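Local atomic coordinates of imine reductase (Bacillus cereus, PDB entry 4D3F), a protein that probably catalyses the NADPH-dependent reduction of imines to amines, working as a dimer with a Rossmann-type cofactor-binding domain. Residues T86-M91 and S111-E116; G136-P141 and Y150-G155; E281-G286 and T297-I302. All coordinates share one frame; numbering follows the deposited sequence.

Contact 1 of 3, residues T86-M91 and S111-E116; sequences TDYNVM and SSDTPE. With NAP (NADP nicotinamide-adenine-dinucleotide phosphate), chain C.
Asp-87 and Ser-111 touch where two loops of the Rossmann-type domain meet over the cofactor. The loops follow strands 80-83 and 106-109. Ser-111 sets its CB 4.2 Å from Asp-87 CA. Its OG takes the backbone N of Leu-85 as polar partner and also reaches a water that donates weakly to Asp-87 O.

Ser-112 turns to the NADP ribose. Its N bonds O3D at 2.9 Å, nearly straight. The carbonyl of Thr-86 lies close to the same O3D, so the two loops meet at one ribose hydroxyl. Ser-112 OG lies anti to its carbonyl carbon (chi1 -68°), which brings it to O2D at 3.0 Å. On the facing loop, Thr-86 OG1 donates to phosphate oxygen O2A at 2.9 Å.

Asp-113 makes the direct polar link between the segments. Tyr-88 N donates to its OD2 at 2.9 Å and 171°, through the anti lone pair. Asp-113 CB meets the edge of the Tyr-88 ring, 3.4 Å from CD1. The ring and carboxylate planes stand 61° apart. A water also joins OD2 to Asn-89 N.

Thr-114 OG1 caps Lys-117 N of helix 115-126 and also bonds Glu-268 of the second subunit. Thr-114 N donates to Asp-113 OD1 at 2.9 Å, so each carboxylate oxygen of Asp-113 receives a backbone N-H on its anti side.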
loop_
_atom_site.group_PDB
_atom_site.type_symbol
_atom_site.label_atom_id
_atom_site.label_comp_id
_atom_site.label_asym_id
_atom_site.label_seq_id
_atom_site.Cartn_x
_atom_site.Cartn_y
_atom_site.Cartn_z
ATOM N N THR B 86 18.880 -19.221 -6.081
ATOM C CA THR B 86 17.655 -18.587 -6.558
ATOM C C THR B 86 16.379 -18.994 -5.763
ATOM O O THR B 86 15.585 -18.098 -5.359
ATOM C CB THR B 86 17.513 -18.740 -8.077
ATOM O OG1 THR B 86 18.690 -18.181 -8.676
ATOM C CG2 THR B 86 16.267 -17.991 -8.538
ATOM N N ASP B 87 16.222 -20.287 -5.548
ATOM C CA ASP B 87 15.107 -20.881 -4.852
ATOM C C ASP B 87 15.458 -22.290 -4.452
ATOM O O ASP B 87 16.564 -22.772 -4.742
ATOM C CB ASP B 87 13.884 -20.888 -5.788
ATOM C CG ASP B 87 14.110 -21.695 -7.047
ATOM O OD1 ASP B 87 14.891 -22.684 -7.083
ATOM O OD2 ASP B 87 13.457 -21.351 -8.034
ATOM N N TYR B 88 14.507 -22.994 -3.846
ATOM C CA TYR B 88 14.752 -24.281 -3.281
ATOM C C TYR B 88 14.946 -25.377 -4.315
ATOM O O TYR B 88 15.646 -26.340 -4.077
ATOM C CB TYR B 88 13.685 -24.676 -2.284
ATOM C CG TYR B 88 13.950 -24.098 -0.912
ATOM C CD1 TYR B 88 13.732 -22.802 -0.644
ATOM C CD2 TYR B 88 14.504 -24.829 0.060
ATOM C CE1 TYR B 88 13.980 -22.235 0.603
ATOM C CE2 TYR B 88 14.812 -24.265 1.338
ATOM C CZ TYR B 88 14.481 -22.977 1.629
ATOM O OH TYR B 88 14.791 -22.323 2.869
ATOM N N ASN B 89 14.336 -25.237 -5.483
ATOM C CA ASN B 89 14.620 -26.239 -6.537
ATOM C C ASN B 89 16.110 -26.315 -6.901
ATOM O O ASN B 89 16.602 -27.423 -7.180
ATOM C CB ASN B 89 13.830 -25.968 -7.800
ATOM C CG ASN B 89 12.394 -26.360 -7.634
ATOM O OD1 ASN B 89 12.038 -27.134 -6.725
ATOM N ND2 ASN B 89 11.552 -25.824 -8.478
ATOM N N VAL B 90 16.772 -25.167 -6.886
ATOM C CA VAL B 90 18.204 -25.104 -7.157
ATOM C C VAL B 90 18.916 -25.911 -6.080
ATOM O O VAL B 90 19.857 -26.643 -6.361
ATOM C CB VAL B 90 18.761 -23.642 -7.164
ATOM C CG1 VAL B 90 20.275 -23.598 -7.392
ATOM C CG2 VAL B 90 18.087 -22.790 -8.213
ATOM N N MET B 91 18.514 -25.734 -4.840
ATOM C CA MET B 91 19.140 -26.478 -3.753
ATOM C C MET B 91 19.086 -27.965 -4.034
ATOM O O MET B 91 20.114 -28.665 -3.881
ATOM C CB MET B 91 18.530 -26.135 -2.414
ATOM C CG MET B 91 19.082 -26.977 -1.287
ATOM S SD MET B 91 18.120 -27.182 0.188
ATOM C CE MET B 91 17.051 -28.501 -0.318
ATOM N N SER B 111 17.632 -18.365 0.665
ATOM C CA SER B 111 16.948 -18.305 -0.636
ATOM C C SER B 111 15.469 -17.910 -0.422
ATOM O O SER B 111 14.830 -18.424 0.512
ATOM C CB SER B 111 17.071 -19.635 -1.320
ATOM O OG SER B 111 18.498 -19.990 -1.404
ATOM N N SER B 112 14.927 -17.073 -1.327
ATOM C CA SER B 112 13.495 -16.706 -1.304
ATOM C C SER B 112 12.677 -17.822 -1.893
ATOM O O SER B 112 12.945 -18.280 -2.979
ATOM C CB SER B 112 13.249 -15.415 -2.150
ATOM O OG SER B 112 13.852 -14.347 -1.490
ATOM N N ASP B 113 11.675 -18.289 -1.155
ATOM C CA ASP B 113 10.728 -19.293 -1.639
ATOM C C ASP B 113 9.511 -19.297 -0.677
ATOM O O ASP B 113 9.368 -18.390 0.136
ATOM C CB ASP B 113 11.354 -20.705 -1.739
ATOM C CG ASP B 113 10.913 -21.477 -2.928
ATOM O OD1 ASP B 113 9.666 -21.556 -3.187
ATOM O OD2 ASP B 113 11.794 -22.142 -3.564
ATOM N N THR B 114 8.626 -20.245 -0.849
ATOM C CA THR B 114 7.382 -20.299 -0.104
ATOM C C THR B 114 7.599 -21.030 1.219
ATOM O O THR B 114 8.550 -21.790 1.370
ATOM C CB THR B 114 6.306 -21.047 -0.882
ATOM O OG1 THR B 114 6.564 -22.449 -0.940
ATOM C CG2 THR B 114 6.120 -20.504 -2.304
ATOM N N PRO B 115 6.717 -20.837 2.167
ATOM C CA PRO B 115 6.765 -21.578 3.412
ATOM C C PRO B 115 6.758 -23.039 3.249
ATOM O O PRO B 115 7.535 -23.720 3.938
ATOM C CB PRO B 115 5.556 -21.078 4.179
ATOM C CG PRO B 115 5.365 -19.683 3.649
ATOM C CD PRO B 115 5.641 -19.814 2.209
ATOM N N GLU B 116 5.906 -23.574 2.388
ATOM C CA GLU B 116 5.872 -25.027 2.290
ATOM C C GLU B 116 7.142 -25.563 1.665
ATOM O O GLU B 116 7.562 -26.693 2.003
ATOM C CB GLU B 116 4.661 -25.563 1.490
ATOM C CG GLU B 116 3.992 -26.738 2.282
ATOM C CD GLU B 116 3.006 -26.229 3.351
ATOM O OE1 GLU B 116 1.914 -25.760 2.933
ATOM O OE2 GLU B 116 3.306 -26.217 4.585
HETATM P PA NAP C . 20.657 -14.997 -8.159
HETATM O O1A NAP C . 20.962 -14.392 -9.506
HETATM O O2A NAP C . 19.328 -15.545 -7.759
HETATM O O5B NAP C . 21.684 -16.235 -8.128
HETATM C C5B NAP C . 21.821 -16.953 -6.939
HETATM C C4B NAP C . 22.688 -18.159 -7.153
HETATM O O4B NAP C . 21.892 -19.273 -7.566
HETATM C C3B NAP C . 23.849 -17.962 -8.085
HETATM O O3B NAP C . 24.920 -18.630 -7.421
HETATM C C2B NAP C . 23.459 -18.869 -9.240
HETATM O O2B NAP C . 24.550 -19.479 -9.979
HETATM C C1B NAP C . 22.685 -19.922 -8.518
HETATM N N9A NAP C . 21.846 -20.730 -9.397
HETATM C C8A NAP C . 20.734 -20.293 -10.029
HETATM N N7A NAP C . 20.234 -21.343 -10.697
HETATM C C5A NAP C . 21.049 -22.379 -10.513
HETATM C C6A NAP C . 21.126 -23.737 -10.991
HETATM N N6A NAP C . 20.125 -24.118 -11.790
HETATM N N1A NAP C . 22.082 -24.565 -10.601
HETATM C C2A NAP C . 23.074 -24.139 -9.763
HETATM N N3A NAP C . 23.102 -22.858 -9.296
HETATM C C4A NAP C . 22.102 -21.985 -9.616
HETATM O O3 NAP C . 21.262 -13.980 -7.155
HETATM P PN NAP C . 20.841 -13.175 -5.824
HETATM O O1N NAP C . 20.401 -11.829 -6.214
HETATM O O2N NAP C . 22.136 -13.047 -5.054
HETATM O O5D NAP C . 19.716 -13.988 -5.121
HETATM C C5D NAP C . 19.825 -15.122 -4.216
HETATM C C4D NAP C . 18.616 -15.224 -3.308
HETATM O O4D NAP C . 18.568 -14.099 -2.433
HETATM C C3D NAP C . 17.291 -15.161 -4.104
HETATM O O3D NAP C . 16.460 -16.225 -3.614
HETATM C C2D NAP C . 16.793 -13.740 -3.928
HETATM O O2D NAP C . 15.370 -13.641 -4.019
HETATM C C1D NAP C . 17.266 -13.516 -2.480
HETATM N N1N NAP C . 17.270 -12.141 -2.098
HETATM C C2N NAP C . 17.798 -11.244 -2.957
HETATM C C3N NAP C . 17.805 -9.897 -2.673
HETATM C C7N NAP C . 18.474 -8.989 -3.689
HETATM O O7N NAP C . 18.349 -7.829 -3.476
HETATM N N7N NAP C . 19.358 -9.413 -4.610
HETATM C C4N NAP C . 17.265 -9.441 -1.478
HETATM C C5N NAP C . 16.736 -10.372 -0.565
HETATM C C6N NAP C . 16.741 -11.745 -0.873
HETATM P P2B NAP C . 25.302 -18.624 -11.108
HETATM O O1X NAP C . 26.101 -19.721 -11.755
HETATM O O2X NAP C . 24.148 -18.019 -11.985
HETATM O O3X NAP C . 26.072 -17.509 -10.393
HETATM O O HOH W 1 18.015 -22.807 -2.033
HETATM O O HOH W 2 14.975 -19.687 2.798
HETATM O O HOH W 3 11.648 -23.956 -5.680
#

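Contact 2 of 3, residues G136-P141 and Y150-G155; sequences GVQVPP and YTYYSG. With NAP (NADP nicotinamide-adenine-dinucleotide phosphate), chain C.
Gln-138 reaches over Tyr-152 at the end of a beta hairpin formed by strands 131-137 and 149-155. The hairpin belongs to the Rossmann-type domain, and here the sheet turns antiparallel.

Gly-136 and Tyr-152 form a hydrogen-bonded pair. Gly-136 N donates to Tyr-152 O at 2.8 Å, and Tyr-152 N returns a bond to Gly-136 O. Two residues on, Gln-138 N donates to Tyr-150 O at 3.1 Å, in the carbonyl plane. This bond lies just beyond the paired strand residues.

The Gln-138 side chain leaves with CG beside the backbone N (chi1 -67°) and then runs extended (chi2 170°). This course carries the amide across the neighbouring strand. NE2 ends 3.1 Å above the plane of the Tyr-152 ring, over its centre. The amide is tilted 30° from the ring, so it lies over the face without being quite flat on it. On its way the chain passes Tyr-150 O, 3.1 Å from Gln-138 CB. Beyond the ring, Tyr-152 OH bonds Gln-190 OE1, which fixes its polar end.

Val-137 and Thr-151 are a non-hydrogen-bonded pair on the other face of the sheet. Val-137 CG2 packs 3.8 Å from Thr-151 OG1. That hydroxyl finds its polar partner in Thr-171 OG1. Thr-151 CG2 instead rests over a face of the Tyr-153 ring, off-centre.

Past the hairpin pair, the backbone passes along the nicotinamide. Pro-141 CD lies near the carboxamide oxygen. Val-139 O stands 3.4 Å from C4N of the NADP, the ring carbon that carries the hydride in the reduced cofactor.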
loop_
_atom_site.group_PDB
_atom_site.type_symbol
_atom_site.label_atom_id
_atom_site.label_comp_id
_atom_site.label_asym_id
_atom_site.label_seq_id
_atom_site.Cartn_x
_atom_site.Cartn_y
_atom_site.Cartn_z
ATOM N N GLY B 136 15.115 -15.331 5.880
ATOM C CA GLY B 136 14.452 -14.422 4.927
ATOM C C GLY B 136 15.093 -13.076 5.059
ATOM O O GLY B 136 14.807 -12.315 6.033
ATOM N N VAL B 137 15.995 -12.770 4.134
ATOM C CA VAL B 137 16.821 -11.612 4.265
ATOM C C VAL B 137 16.019 -10.383 3.824
ATOM O O VAL B 137 15.461 -10.401 2.711
ATOM C CB VAL B 137 18.096 -11.727 3.389
ATOM C CG1 VAL B 137 18.958 -10.475 3.529
ATOM C CG2 VAL B 137 18.916 -12.925 3.837
ATOM N N GLN B 138 16.013 -9.328 4.622
ATOM C CA GLN B 138 15.086 -8.188 4.356
ATOM C C GLN B 138 15.692 -7.000 3.587
ATOM O O GLN B 138 15.094 -5.908 3.512
ATOM C CB GLN B 138 14.528 -7.682 5.710
ATOM C CG GLN B 138 13.635 -8.686 6.400
ATOM C CD GLN B 138 13.310 -8.258 7.786
ATOM O OE1 GLN B 138 13.220 -7.088 8.051
ATOM N NE2 GLN B 138 13.308 -9.193 8.722
ATOM N N VAL B 139 16.915 -7.159 3.102
ATOM C CA VAL B 139 17.711 -6.083 2.564
ATOM C C VAL B 139 18.450 -6.528 1.291
ATOM O O VAL B 139 18.690 -7.740 1.072
ATOM C CB VAL B 139 18.733 -5.496 3.557
ATOM C CG1 VAL B 139 18.055 -4.891 4.777
ATOM C CG2 VAL B 139 19.832 -6.549 3.949
ATOM N N PRO B 140 18.820 -5.561 0.436
ATOM C CA PRO B 140 19.608 -5.879 -0.727
ATOM C C PRO B 140 21.065 -6.114 -0.335
ATOM O O PRO B 140 21.403 -5.943 0.836
ATOM C CB PRO B 140 19.473 -4.617 -1.598
ATOM C CG PRO B 140 19.238 -3.534 -0.669
ATOM C CD PRO B 140 18.429 -4.126 0.466
ATOM N N PRO B 141 21.923 -6.479 -1.304
ATOM C CA PRO B 141 23.365 -6.708 -1.000
ATOM C C PRO B 141 24.032 -5.625 -0.227
ATOM O O PRO B 141 24.787 -5.931 0.693
ATOM C CB PRO B 141 24.004 -6.953 -2.378
ATOM C CG PRO B 141 22.847 -7.508 -3.196
ATOM C CD PRO B 141 21.618 -6.809 -2.716
ATOM N N TYR B 150 17.907 -6.546 9.069
ATOM C CA TYR B 150 17.333 -7.742 9.679
ATOM C C TYR B 150 17.099 -8.856 8.737
ATOM O O TYR B 150 16.807 -8.609 7.576
ATOM C CB TYR B 150 16.011 -7.395 10.419
ATOM C CG TYR B 150 16.324 -6.793 11.767
ATOM C CD1 TYR B 150 16.619 -5.453 11.893
ATOM C CD2 TYR B 150 16.322 -7.604 12.926
ATOM C CE1 TYR B 150 16.926 -4.912 13.149
ATOM C CE2 TYR B 150 16.622 -7.070 14.183
ATOM C CZ TYR B 150 16.900 -5.724 14.266
ATOM O OH TYR B 150 17.215 -5.184 15.469
ATOM N N THR B 151 17.230 -10.089 9.230
ATOM C CA THR B 151 16.823 -11.316 8.571
ATOM C C THR B 151 15.907 -12.102 9.485
ATOM O O THR B 151 16.193 -12.263 10.707
ATOM C CB THR B 151 18.093 -12.125 8.223
ATOM O OG1 THR B 151 18.909 -11.355 7.331
ATOM C CG2 THR B 151 17.791 -13.471 7.632
ATOM N N TYR B 152 14.791 -12.593 8.955
ATOM C CA TYR B 152 13.911 -13.484 9.661
ATOM C C TYR B 152 14.572 -14.857 9.675
ATOM O O TYR B 152 15.095 -15.293 8.690
ATOM C CB TYR B 152 12.578 -13.682 8.958
ATOM C CG TYR B 152 11.783 -12.422 8.780
ATOM C CD1 TYR B 152 11.262 -11.754 9.878
ATOM C CD2 TYR B 152 11.510 -11.931 7.514
ATOM C CE1 TYR B 152 10.438 -10.668 9.719
ATOM C CE2 TYR B 152 10.760 -10.756 7.358
ATOM C CZ TYR B 152 10.205 -10.179 8.460
ATOM O OH TYR B 152 9.498 -9.011 8.321
ATOM N N TYR B 153 14.554 -15.520 10.822
ATOM C CA TYR B 153 15.042 -16.878 10.942
ATOM C C TYR B 153 14.030 -17.785 11.589
ATOM O O TYR B 153 13.242 -17.355 12.430
ATOM C CB TYR B 153 16.387 -16.962 11.745
ATOM C CG TYR B 153 17.579 -16.441 11.000
ATOM C CD1 TYR B 153 18.111 -17.143 9.974
ATOM C CD2 TYR B 153 18.141 -15.215 11.324
ATOM C CE1 TYR B 153 19.181 -16.677 9.283
ATOM C CE2 TYR B 153 19.216 -14.726 10.627
ATOM C CZ TYR B 153 19.725 -15.474 9.601
ATOM O OH TYR B 153 20.822 -15.004 8.886
ATOM N N SER B 154 14.016 -19.022 11.156
ATOM C CA SER B 154 13.187 -20.017 11.784
ATOM C C SER B 154 13.755 -21.395 11.601
ATOM O O SER B 154 14.607 -21.657 10.716
ATOM C CB SER B 154 11.708 -19.958 11.279
ATOM O OG SER B 154 11.598 -20.337 9.926
ATOM N N GLY B 155 13.293 -22.310 12.462
ATOM C CA GLY B 155 13.868 -23.617 12.506
ATOM C C GLY B 155 14.253 -23.951 13.972
ATOM O O GLY B 155 13.951 -23.225 14.862
HETATM P PA NAP C . 20.657 -14.997 -8.159
HETATM O O1A NAP C . 20.962 -14.392 -9.506
HETATM O O2A NAP C . 19.328 -15.545 -7.759
HETATM O O5B NAP C . 21.684 -16.235 -8.128
HETATM C C5B NAP C . 21.821 -16.953 -6.939
HETATM C C4B NAP C . 22.688 -18.159 -7.153
HETATM O O4B NAP C . 21.892 -19.273 -7.566
HETATM C C3B NAP C . 23.849 -17.962 -8.085
HETATM O O3B NAP C . 24.920 -18.630 -7.421
HETATM C C2B NAP C . 23.459 -18.869 -9.240
HETATM O O2B NAP C . 24.550 -19.479 -9.979
HETATM C C1B NAP C . 22.685 -19.922 -8.518
HETATM N N9A NAP C . 21.846 -20.730 -9.397
HETATM C C8A NAP C . 20.734 -20.293 -10.029
HETATM N N7A NAP C . 20.234 -21.343 -10.697
HETATM C C5A NAP C . 21.049 -22.379 -10.513
HETATM C C6A NAP C . 21.126 -23.737 -10.991
HETATM N N6A NAP C . 20.125 -24.118 -11.790
HETATM N N1A NAP C . 22.082 -24.565 -10.601
HETATM C C2A NAP C . 23.074 -24.139 -9.763
HETATM N N3A NAP C . 23.102 -22.858 -9.296
HETATM C C4A NAP C . 22.102 -21.985 -9.616
HETATM O O3 NAP C . 21.262 -13.980 -7.155
HETATM P PN NAP C . 20.841 -13.175 -5.824
HETATM O O1N NAP C . 20.401 -11.829 -6.214
HETATM O O2N NAP C . 22.136 -13.047 -5.054
HETATM O O5D NAP C . 19.716 -13.988 -5.121
HETATM C C5D NAP C . 19.825 -15.122 -4.216
HETATM C C4D NAP C . 18.616 -15.224 -3.308
HETATM O O4D NAP C . 18.568 -14.099 -2.433
HETATM C C3D NAP C . 17.291 -15.161 -4.104
HETATM O O3D NAP C . 16.460 -16.225 -3.614
HETATM C C2D NAP C . 16.793 -13.740 -3.928
HETATM O O2D NAP C . 15.370 -13.641 -4.019
HETATM C C1D NAP C . 17.266 -13.516 -2.480
HETATM N N1N NAP C . 17.270 -12.141 -2.098
HETATM C C2N NAP C . 17.798 -11.244 -2.957
HETATM C C3N NAP C . 17.805 -9.897 -2.673
HETATM C C7N NAP C . 18.474 -8.989 -3.689
HETATM O O7N NAP C . 18.349 -7.829 -3.476
HETATM N N7N NAP C . 19.358 -9.413 -4.610
HETATM C C4N NAP C . 17.265 -9.441 -1.478
HETATM C C5N NAP C . 16.736 -10.372 -0.565
HETATM C C6N NAP C . 16.741 -11.745 -0.873
HETATM P P2B NAP C . 25.302 -18.624 -11.108
HETATM O O1X NAP C . 26.101 -19.721 -11.755
HETATM O O2X NAP C . 24.148 -18.019 -11.985
HETATM O O3X NAP C . 26.072 -17.509 -10.393
#

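Contact 3 of 3, residues E281-G286 and T297-I302; sequences EVFRRG and TSLIEI
Val-282 O takes the helix bond of Gly-286 N at 3.1 Å, and Leu-299 CD2 packs beside it at 3.5 Å. The bond is part of the regular ladder of helix 274-288. No hydrogen bond crosses between the two segments, and the join is mostly apolar packing.

Leu-299 is the main wedge. Its CG lies beside the backbone N, and chi2 (173°) turns CD1 to the Phe-283 ring and CD2 to the helix backbone. CD1 sits over the centre of that ring in a CH-pi contact, 3.6 Å from the centroid and 9° off the normal. CD2 approaches Gly-286 CA at 3.7 Å. Gly-286 has no side chain, so the methyl comes right up to the helix backbone.

The setting is the all-helical C-terminal domain, where the last helix of the modelled chain, 300-304, packs against helix 274-288. Before it the chain is in a 3-10 turn, and Ile-300 N and Glu-301 N bond three residues back. Helix 252-268 supports Phe-283 through Leu-256 and Val-259. The second subunit also reaches this ring, with its Trp-195 in an edge-to-face stack.

Ile-302 works one turn after Leu-299. Its CG1 lies 3.9 Å from Gly-286 N. Its CG2 meets Arg-285. The arginine chain bends at chi3 (-95°), and CG2 lies over one face of the guanidinium, offset toward its rim, 3.6 Å from NH1. Arg-285 NH2 forms a salt bridge with Asp-272 of the second subunit. Val-282 CG1 touches both residues, 4.2 Å from Leu-299 CB and 4.3 Å from Ile-302 CG2.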
loop_
_atom_site.group_PDB
_atom_site.type_symbol
_atom_site.label_atom_id
_atom_site.label_comp_id
_atom_site.label_asym_id
_atom_site.label_seq_id
_atom_site.Cartn_x
_atom_site.Cartn_y
_atom_site.Cartn_z
ATOM N N GLU B 281 -14.221 -5.803 -7.094
ATOM C CA GLU B 281 -14.768 -7.163 -7.081
ATOM C C GLU B 281 -14.723 -7.787 -5.709
ATOM O O GLU B 281 -15.652 -8.516 -5.359
ATOM C CB GLU B 281 -14.089 -8.120 -8.049
ATOM N N VAL B 282 -13.636 -7.567 -4.962
ATOM C CA VAL B 282 -13.552 -8.039 -3.593
ATOM C C VAL B 282 -14.658 -7.384 -2.712
ATOM O O VAL B 282 -15.362 -8.082 -1.976
ATOM C CB VAL B 282 -12.178 -7.818 -2.971
ATOM C CG1 VAL B 282 -12.195 -8.262 -1.504
ATOM C CG2 VAL B 282 -11.153 -8.630 -3.751
ATOM N N PHE B 283 -14.806 -6.075 -2.818
ATOM C CA PHE B 283 -15.859 -5.378 -2.060
ATOM C C PHE B 283 -17.235 -5.962 -2.412
ATOM O O PHE B 283 -18.073 -6.175 -1.496
ATOM C CB PHE B 283 -15.822 -3.847 -2.338
ATOM C CG PHE B 283 -14.920 -3.067 -1.427
ATOM C CD1 PHE B 283 -13.511 -3.139 -1.589
ATOM C CD2 PHE B 283 -15.432 -2.376 -0.345
ATOM C CE1 PHE B 283 -12.682 -2.505 -0.704
ATOM C CE2 PHE B 283 -14.604 -1.693 0.535
ATOM C CZ PHE B 283 -13.195 -1.758 0.337
ATOM N N ARG B 284 -17.502 -6.128 -3.727
ATOM C CA ARG B 284 -18.804 -6.657 -4.154
ATOM C C ARG B 284 -19.047 -8.060 -3.625
ATOM O O ARG B 284 -20.171 -8.431 -3.247
ATOM C CB ARG B 284 -18.954 -6.637 -5.659
ATOM C CG ARG B 284 -19.084 -5.227 -6.231
ATOM C CD ARG B 284 -19.283 -5.369 -7.763
ATOM N NE ARG B 284 -19.541 -4.087 -8.342
ATOM C CZ ARG B 284 -19.383 -3.743 -9.634
ATOM N NH1 ARG B 284 -18.922 -4.586 -10.561
ATOM N NH2 ARG B 284 -19.729 -2.530 -9.985
ATOM N N ARG B 285 -18.015 -8.896 -3.606
ATOM C CA ARG B 285 -18.172 -10.215 -2.994
ATOM C C ARG B 285 -18.545 -10.137 -1.517
ATOM O O ARG B 285 -19.375 -10.937 -1.020
ATOM C CB ARG B 285 -16.930 -11.101 -3.243
ATOM C CG ARG B 285 -16.764 -11.563 -4.678
ATOM C CD ARG B 285 -15.787 -12.772 -4.617
ATOM N NE ARG B 285 -14.484 -12.280 -4.857
ATOM C CZ ARG B 285 -13.329 -12.955 -4.643
ATOM N NH1 ARG B 285 -13.322 -14.164 -4.109
ATOM N NH2 ARG B 285 -12.182 -12.366 -4.985
ATOM N N GLY B 286 -17.998 -9.217 -0.798
ATOM C CA GLY B 286 -18.310 -9.043 0.566
ATOM C C GLY B 286 -19.782 -8.549 0.759
ATOM O O GLY B 286 -20.462 -8.951 1.704
ATOM N N THR B 297 -13.211 -4.627 7.182
ATOM C CA THR B 297 -12.360 -5.778 7.613
ATOM C C THR B 297 -12.969 -7.105 7.397
ATOM O O THR B 297 -12.265 -8.138 7.297
ATOM C CB THR B 297 -11.857 -5.615 9.084
ATOM O OG1 THR B 297 -12.964 -5.588 9.991
ATOM C CG2 THR B 297 -11.084 -4.420 9.253
ATOM N N SER B 298 -14.304 -7.139 7.237
ATOM C CA SER B 298 -15.002 -8.336 6.902
ATOM C C SER B 298 -14.565 -8.955 5.584
ATOM O O SER B 298 -14.791 -10.176 5.382
ATOM C CB SER B 298 -16.537 -8.102 6.899
ATOM O OG SER B 298 -16.906 -7.217 5.866
ATOM N N LEU B 299 -13.920 -8.148 4.743
ATOM C CA LEU B 299 -13.403 -8.665 3.492
ATOM C C LEU B 299 -12.329 -9.765 3.726
ATOM O O LEU B 299 -12.047 -10.525 2.842
ATOM C CB LEU B 299 -12.913 -7.571 2.568
ATOM C CG LEU B 299 -14.003 -6.586 2.166
ATOM C CD1 LEU B 299 -13.411 -5.442 1.391
ATOM C CD2 LEU B 299 -15.120 -7.265 1.401
ATOM N N ILE B 300 -11.760 -9.837 4.939
ATOM C CA ILE B 300 -10.823 -10.914 5.221
ATOM C C ILE B 300 -11.479 -12.225 5.092
ATOM O O ILE B 300 -10.871 -13.223 4.667
ATOM C CB ILE B 300 -10.109 -10.726 6.544
ATOM C CG1 ILE B 300 -8.735 -11.454 6.441
ATOM C CG2 ILE B 300 -10.985 -11.149 7.700
ATOM C CD1 ILE B 300 -7.878 -11.309 7.668
ATOM N N GLU B 301 -12.804 -12.277 5.327
ATOM C CA GLU B 301 -13.511 -13.516 5.110
ATOM C C GLU B 301 -13.593 -13.945 3.680
ATOM O O GLU B 301 -13.669 -15.160 3.404
ATOM C CB GLU B 301 -14.944 -13.469 5.738
ATOM C CG GLU B 301 -14.917 -13.047 7.205
ATOM C CD GLU B 301 -13.972 -13.847 8.147
ATOM O OE1 GLU B 301 -13.538 -14.976 7.802
ATOM O OE2 GLU B 301 -13.651 -13.329 9.266
ATOM N N ILE B 302 -13.623 -12.987 2.727
ATOM C CA ILE B 302 -13.578 -13.291 1.316
ATOM C C ILE B 302 -12.213 -13.863 0.977
ATOM O O ILE B 302 -12.110 -14.827 0.259
ATOM C CB ILE B 302 -13.820 -12.019 0.442
ATOM C CG1 ILE B 302 -15.243 -11.460 0.733
ATOM C CG2 ILE B 302 -13.588 -12.312 -1.024
ATOM C CD1 ILE B 302 -16.338 -12.485 0.553
#

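Overall arrangement
Contacts 1 and 2 belong to the same cofactor domain and both touch NADP. Their centres are about 14 Å apart, and strand 131-137 is the next element after helix 115-126. Contact 1 is partly buried and joins loops at helix starts through a carboxylate, waters and ribose hydroxyls. Contact 2 is buried and rests on strand pairing, with an amide over a ring. Contact 3 lies in the helical C-terminal domain, its centre about 31 Å from that of contact 1 and 32 Å from that of contact 2. It is also buried, but it is held by methyl, ring and guanidinium packing, far from the NADP. Contacts 1 and 3 both reach the second subunit.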